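Local coordinates for protein starch synthase I (Hordeum vulgare, PDB 4HLN) that is a starch synthase from barley, a two-domain plant enzyme of the glycosyltransferase class with a GT-B type fold, at residues 161-169 and 238-249. Sequence-based numbering, arbitrary orientation.
Sequences VMVVMPRYL and RYTLLCYAACEA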
ATOM      1  N   VAL A 161     -17.560 -10.512  -4.056  1.00 29.50           N
ATOM      2  CA  VAL A 161     -16.401  -9.701  -4.432  1.00 33.64           C
ATOM      3  C   VAL A 161     -15.985  -9.933  -5.877  1.00 39.09           C
ATOM      4  O   VAL A 161     -15.712 -11.065  -6.292  1.00 39.94           O
ATOM      5  CB  VAL A 161     -15.177  -9.958  -3.488  1.00 37.73           C
ATOM      6  CG1 VAL A 161     -13.958  -9.133  -3.927  1.00 35.21           C
ATOM      7  CG2 VAL A 161     -15.538  -9.669  -2.033  1.00 32.57           C
ATOM      8  N   MET A 162     -15.942  -8.848  -6.642  1.00 33.25           N
ATOM      9  CA  MET A 162     -15.492  -8.917  -8.024  1.00 36.30           C
ATOM     10  C   MET A 162     -14.180  -8.157  -8.187  1.00 39.05           C
ATOM     11  O   MET A 162     -13.984  -7.120  -7.563  1.00 37.97           O
ATOM     12  CB  MET A 162     -16.566  -8.352  -8.959  1.00 26.51           C
ATOM     13  CG  MET A 162     -16.152  -8.310 -10.437  1.00 36.88           C
ATOM     14  SD  MET A 162     -17.417  -7.692 -11.592  1.00 48.69           S
ATOM     15  CE  MET A 162     -18.773  -8.794 -11.226  1.00 41.28           C
ATOM     16  N   VAL A 163     -13.269  -8.678  -9.002  1.00 36.69           N
ATOM     17  CA  VAL A 163     -12.118  -7.875  -9.407  1.00 34.02           C
ATOM     18  C   VAL A 163     -12.028  -7.811 -10.907  1.00 35.46           C
ATOM     19  O   VAL A 163     -11.939  -8.848 -11.570  1.00 35.45           O
ATOM     20  CB  VAL A 163     -10.795  -8.439  -8.929  1.00 35.79           C
ATOM     21  CG1 VAL A 163      -9.671  -7.500  -9.375  1.00 27.30           C
ATOM     22  CG2 VAL A 163     -10.803  -8.622  -7.434  1.00 35.96           C
ATOM     23  N   VAL A 164     -12.027  -6.588 -11.429  1.00 34.66           N
ATOM     24  CA  VAL A 164     -11.981  -6.341 -12.871  1.00 37.85           C
ATOM     25  C   VAL A 164     -10.604  -5.818 -13.272  1.00 39.33           C
ATOM     26  O   VAL A 164     -10.102  -4.870 -12.677  1.00 37.11           O
ATOM     27  CB  VAL A 164     -13.047  -5.318 -13.283  1.00 31.17           C
ATOM     28  CG1 VAL A 164     -13.069  -5.118 -14.799  1.00 32.11           C
ATOM     29  CG2 VAL A 164     -14.384  -5.759 -12.788  1.00 34.64           C
ATOM     30  N   MET A 165     -10.021  -6.450 -14.287  1.00 38.54           N
ATOM     31  CA  MET A 165      -8.639  -6.232 -14.719  1.00 33.61           C
ATOM     32  C   MET A 165      -8.545  -6.414 -16.208  1.00 37.33           C
ATOM     33  O   MET A 165      -9.392  -7.054 -16.820  1.00 46.13           O
ATOM     34  CB  MET A 165      -7.729  -7.317 -14.174  1.00 32.05           C
ATOM     35  CG  MET A 165      -7.277  -7.166 -12.778  1.00 48.61           C
ATOM     36  SD  MET A 165      -6.944  -8.849 -12.256  1.00 62.81           S
ATOM     37  CE  MET A 165      -8.565  -9.540 -12.610  1.00 73.10           C
ATOM     38  N   PRO A 166      -7.470  -5.901 -16.796  1.00 40.97           N
ATOM     39  CA  PRO A 166      -7.242  -6.215 -18.203  1.00 32.62           C
ATOM     40  C   PRO A 166      -6.762  -7.644 -18.337  1.00 34.03           C
ATOM     41  O   PRO A 166      -6.104  -8.180 -17.451  1.00 38.30           O
ATOM     42  CB  PRO A 166      -6.132  -5.242 -18.600  1.00 35.39           C
ATOM     43  CG  PRO A 166      -6.208  -4.131 -17.553  1.00 38.64           C
ATOM     44  CD  PRO A 166      -6.567  -4.846 -16.303  1.00 42.19           C
ATOM     45  N   ARG A 167      -7.112  -8.269 -19.447  1.00 44.62           N
ATOM     46  CA  ARG A 167      -6.545  -9.562 -19.787  1.00 47.63           C
ATOM     47  C   ARG A 167      -5.271  -9.281 -20.596  1.00 46.51           C
ATOM     48  O   ARG A 167      -5.308  -9.089 -21.812  1.00 39.48           O
ATOM     49  CB  ARG A 167      -7.568 -10.368 -20.583  1.00 43.00           C
ATOM     50  CG  ARG A 167      -7.197 -11.794 -20.893  1.00 40.50           C
ATOM     51  CD  ARG A 167      -8.470 -12.543 -21.241  1.00 49.15           C
ATOM     52  NE  ARG A 167      -8.247 -13.852 -21.840  1.00 57.66           N
ATOM     53  CZ  ARG A 167      -8.206 -14.076 -23.152  1.00 57.97           C
ATOM     54  NH1 ARG A 167      -8.366 -13.076 -24.013  1.00 52.46           N
ATOM     55  NH2 ARG A 167      -8.007 -15.307 -23.604  1.00 47.60           N
ATOM     56  N   TYR A 168      -4.146  -9.201 -19.896  1.00 40.56           N
ATOM     57  CA  TYR A 168      -2.863  -8.953 -20.544  1.00 47.48           C
ATOM     58  C   TYR A 168      -2.331 -10.219 -21.219  1.00 55.72           C
ATOM     59  O   TYR A 168      -1.364 -10.802 -20.759  1.00 46.01           O
ATOM     60  CB  TYR A 168      -1.857  -8.495 -19.503  1.00 34.31           C
ATOM     61  CG  TYR A 168      -2.178  -7.163 -18.871  1.00 42.95           C
ATOM     62  CD1 TYR A 168      -2.037  -5.983 -19.594  1.00 38.88           C
ATOM     63  CD2 TYR A 168      -2.589  -7.075 -17.544  1.00 38.11           C
ATOM     64  CE1 TYR A 168      -2.306  -4.755 -19.020  1.00 38.59           C
ATOM     65  CE2 TYR A 168      -2.869  -5.840 -16.960  1.00 34.31           C
ATOM     66  CZ  TYR A 168      -2.717  -4.683 -17.705  1.00 37.60           C
ATOM     67  OH  TYR A 168      -2.974  -3.445 -17.156  1.00 42.79           O
ATOM     68  N   LEU A 169      -2.960 -10.645 -22.309  1.00 63.04           N
ATOM     69  CA  LEU A 169      -2.707 -11.982 -22.842  1.00 60.00           C
ATOM     70  C   LEU A 169      -1.400 -12.107 -23.604  1.00 71.67           C
ATOM     71  O   LEU A 169      -0.988 -11.219 -24.359  1.00 78.86           O
ATOM     72  CB  LEU A 169      -3.861 -12.436 -23.734  1.00 60.14           C
ATOM     73  CG  LEU A 169      -3.944 -13.920 -24.083  1.00 62.84           C
ATOM     74  CD1 LEU A 169      -4.187 -14.760 -22.842  1.00 67.13           C
ATOM     75  CD2 LEU A 169      -5.047 -14.157 -25.093  1.00 58.98           C
ATOM     76  N   ARG A 238      -6.262   2.767 -23.409  1.00 34.27           N
ATOM     77  CA  ARG A 238      -6.388   1.411 -22.875  1.00 34.39           C
ATOM     78  C   ARG A 238      -7.176   1.436 -21.575  1.00 41.76           C
ATOM     79  O   ARG A 238      -8.083   0.634 -21.369  1.00 39.15           O
ATOM     80  CB  ARG A 238      -5.019   0.773 -22.595  1.00 27.96           C
ATOM     81  CG  ARG A 238      -4.162   0.470 -23.812  1.00 39.57           C
ATOM     82  CD  ARG A 238      -2.695   0.440 -23.419  1.00 42.48           C
ATOM     83  NE  ARG A 238      -2.178  -0.904 -23.209  1.00 42.49           N
ATOM     84  CZ  ARG A 238      -1.335  -1.237 -22.237  1.00 50.29           C
ATOM     85  NH1 ARG A 238      -0.937  -0.319 -21.378  1.00 52.50           N
ATOM     86  NH2 ARG A 238      -0.898  -2.489 -22.115  1.00 59.99           N
ATOM     87  N   TYR A 239      -6.829   2.368 -20.698  1.00 33.82           N
ATOM     88  CA  TYR A 239      -7.406   2.377 -19.368  1.00 34.24           C
ATOM     89  C   TYR A 239      -8.771   3.058 -19.302  1.00 37.82           C
ATOM     90  O   TYR A 239      -9.560   2.812 -18.397  1.00 41.19           O
ATOM     91  CB  TYR A 239      -6.382   2.885 -18.357  1.00 35.95           C
ATOM     92  CG  TYR A 239      -5.270   1.886 -18.268  1.00 41.57           C
ATOM     93  CD1 TYR A 239      -4.022   2.142 -18.814  1.00 37.07           C
ATOM     94  CD2 TYR A 239      -5.501   0.628 -17.709  1.00 46.51           C
ATOM     95  CE1 TYR A 239      -3.007   1.178 -18.761  1.00 37.37           C
ATOM     96  CE2 TYR A 239      -4.512  -0.326 -17.640  1.00 42.98           C
ATOM     97  CZ  TYR A 239      -3.260  -0.051 -18.163  1.00 45.67           C
ATOM     98  OH  TYR A 239      -2.284  -1.026 -18.088  1.00 41.17           O
ATOM     99  N   THR A 240      -9.050   3.871 -20.309  1.00 36.77           N
ATOM    100  CA  THR A 240     -10.404   4.335 -20.578  1.00 39.92           C
ATOM    101  C   THR A 240     -11.331   3.135 -20.847  1.00 41.96           C
ATOM    102  O   THR A 240     -12.443   3.069 -20.314  1.00 39.17           O
ATOM    103  CB  THR A 240     -10.404   5.327 -21.772  1.00 34.93           C
ATOM    104  OG1 THR A 240      -9.715   6.516 -21.382  1.00 40.29           O
ATOM    105  CG2 THR A 240     -11.810   5.721 -22.198  1.00 26.73           C
ATOM    106  N   LEU A 241     -10.864   2.183 -21.657  1.00 35.86           N
ATOM    107  CA  LEU A 241     -11.659   0.999 -21.960  1.00 37.43           C
ATOM    108  C   LEU A 241     -11.939   0.244 -20.674  1.00 42.69           C
ATOM    109  O   LEU A 241     -13.078  -0.176 -20.416  1.00 37.47           O
ATOM    110  CB  LEU A 241     -10.939   0.077 -22.937  1.00 34.31           C
ATOM    111  CG  LEU A 241     -10.704   0.613 -24.344  1.00 45.21           C
ATOM    112  CD1 LEU A 241     -10.057  -0.446 -25.235  1.00 42.68           C
ATOM    113  CD2 LEU A 241     -11.989   1.132 -24.955  1.00 37.50           C
ATOM    114  N   LEU A 242     -10.884   0.095 -19.873  1.00 32.47           N
ATOM    115  CA  LEU A 242     -10.964  -0.615 -18.612  1.00 31.74           C
ATOM    116  C   LEU A 242     -12.100  -0.047 -17.786  1.00 42.72           C
ATOM    117  O   LEU A 242     -12.889  -0.788 -17.208  1.00 46.24           O
ATOM    118  CB  LEU A 242      -9.659  -0.473 -17.829  1.00 26.52           C
ATOM    119  CG  LEU A 242      -9.781  -1.095 -16.442  1.00 34.39           C
ATOM    120  CD1 LEU A 242     -10.234  -2.564 -16.549  1.00 34.03           C
ATOM    121  CD2 LEU A 242      -8.505  -0.983 -15.655  1.00 40.00           C
ATOM    122  N   CYS A 243     -12.180   1.279 -17.744  1.00 34.49           N
ATOM    123  CA  CYS A 243     -13.105   1.952 -16.853  1.00 29.24           C
ATOM    124  C   CYS A 243     -14.553   1.828 -17.311  1.00 41.56           C
ATOM    125  O   CYS A 243     -15.425   1.522 -16.509  1.00 42.33           O
ATOM    126  CB  CYS A 243     -12.696   3.413 -16.669  1.00 37.73           C
ATOM    127  SG  CYS A 243     -11.271   3.638 -15.550  1.00 44.42           S
ATOM    128  N   TYR A 244     -14.809   2.044 -18.598  1.00 37.40           N
ATOM    129  CA  TYR A 244     -16.142   1.813 -19.144  1.00 33.86           C
ATOM    130  C   TYR A 244     -16.617   0.369 -18.896  1.00 42.12           C
ATOM    131  O   TYR A 244     -17.758   0.132 -18.488  1.00 48.80           O
ATOM    132  CB  TYR A 244     -16.177   2.123 -20.646  1.00 27.26           C
ATOM    133  CG  TYR A 244     -16.390   3.582 -20.970  1.00 37.10           C
ATOM    134  CD1 TYR A 244     -17.671   4.134 -20.961  1.00 33.23           C
ATOM    135  CD2 TYR A 244     -15.309   4.415 -21.297  1.00 42.38           C
ATOM    136  CE1 TYR A 244     -17.881   5.461 -21.258  1.00 39.88           C
ATOM    137  CE2 TYR A 244     -15.503   5.756 -21.592  1.00 36.65           C
ATOM    138  CZ  TYR A 244     -16.793   6.273 -21.567  1.00 45.35           C
ATOM    139  OH  TYR A 244     -17.019   7.593 -21.850  1.00 39.40           O
ATOM    140  N   ALA A 245     -15.724  -0.580 -19.147  1.00 33.29           N
ATOM    141  CA  ALA A 245     -16.022  -1.986 -18.991  1.00 41.20           C
ATOM    142  C   ALA A 245     -16.421  -2.276 -17.555  1.00 45.23           C
ATOM    143  O   ALA A 245     -17.376  -2.992 -17.293  1.00 44.58           O
ATOM    144  CB  ALA A 245     -14.800  -2.822 -19.377  1.00 33.46           C
ATOM    145  N   ALA A 246     -15.682  -1.715 -16.616  1.00 38.48           N
ATOM    146  CA  ALA A 246     -15.912  -2.040 -15.225  1.00 36.14           C
ATOM    147  C   ALA A 246     -17.280  -1.533 -14.751  1.00 44.19           C
ATOM    148  O   ALA A 246     -17.876  -2.088 -13.820  1.00 45.12           O
ATOM    149  CB  ALA A 246     -14.773  -1.501 -14.351  1.00 24.47           C
ATOM    150  N   CYS A 247     -17.781  -0.488 -15.400  1.00 44.61           N
ATOM    151  CA  CYS A 247     -19.107   0.040 -15.087  1.00 46.62           C
ATOM    152  C   CYS A 247     -20.216  -0.873 -15.610  1.00 44.44           C
ATOM    153  O   CYS A 247     -21.283  -0.973 -15.020  1.00 46.74           O
ATOM    154  CB  CYS A 247     -19.259   1.456 -15.633  1.00 43.99           C
ATOM    155  SG  CYS A 247     -18.283   2.658 -14.706  1.00 47.03           S
ATOM    156  N   GLU A 248     -19.941  -1.566 -16.703  1.00 38.17           N
ATOM    157  CA  GLU A 248     -20.903  -2.504 -17.262  1.00 41.51           C
ATOM    158  C   GLU A 248     -20.965  -3.865 -16.569  1.00 40.35           C
ATOM    159  O   GLU A 248     -22.028  -4.479 -16.488  1.00 41.33           O
ATOM    160  CB  GLU A 248     -20.632  -2.692 -18.752  1.00 40.61           C
ATOM    161  CG  GLU A 248     -21.061  -1.482 -19.547  1.00 45.22           C
ATOM    162  CD  GLU A 248     -22.558  -1.222 -19.395  1.00 57.80           C
ATOM    163  OE1 GLU A 248     -23.345  -2.140 -19.735  1.00 59.93           O
ATOM    164  OE2 GLU A 248     -22.945  -0.121 -18.929  1.00 57.10           O
ATOM    165  N   ALA A 249     -19.830  -4.335 -16.070  1.00 35.48           N
ATOM    166  CA  ALA A 249     -19.755  -5.703 -15.576  1.00 39.70           C
ATOM    167  C   ALA A 249     -20.854  -6.049 -14.558  1.00 44.83           C
ATOM    168  O   ALA A 249     -21.525  -7.082 -14.681  1.00 53.92           O
ATOM    169  CB  ALA A 249     -18.364  -5.997 -15.018  1.00 29.10           C
TER
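Tyr168 reaches Tyr239 and Arg238 of helix 235-252 with the far end of its ring. From CB, the torsion sets CG opposite its carbonyl carbon (chi1 -65°), and the far end of the ring comes close to the helix. One ring face lies against Pro166 of its own segment, whose CB stands 3.6 Å above the plane, nearer the edge of the ring than its centre. Farther out, CE1 is 4.1 Å from NH2 of Arg238, which approaches near the ring plane with its guanidinium tilted 55° to the ring; NH1 of the same arginine is hydrogen-bonded to Asn235 OD1. At the tip, Tyr168 OH comes within 2.7 Å of Tyr239 OH, each hydroxyl at the edge of the other ring. Tyr239 OH hydrogen-bonds to Phe229 O, and Tyr168 OH is hydrogen-bonded to Gly132 O.

The setting is the Rossmann-like N-terminal domain, where strand 160-166 lies between strands 126-130 and 208-214; its segment 161-166 runs at 152° to helix segment 238-249, their axes 9.0 Å apart at closest approach.

Along that strand the contact is apolar. Pro166 CG meets Tyr239 CE2 at 4.2 Å, the proline roughly perpendicular to the tyrosine side chain. Val164 and Leu242 lie alongside, pointing opposite ways, and CG1 of Val164 also touches Ala246 CB at 4.0 Å. Met162, extended until it bends at chi3, brings SD to 3.9 Å from Ala249 CB.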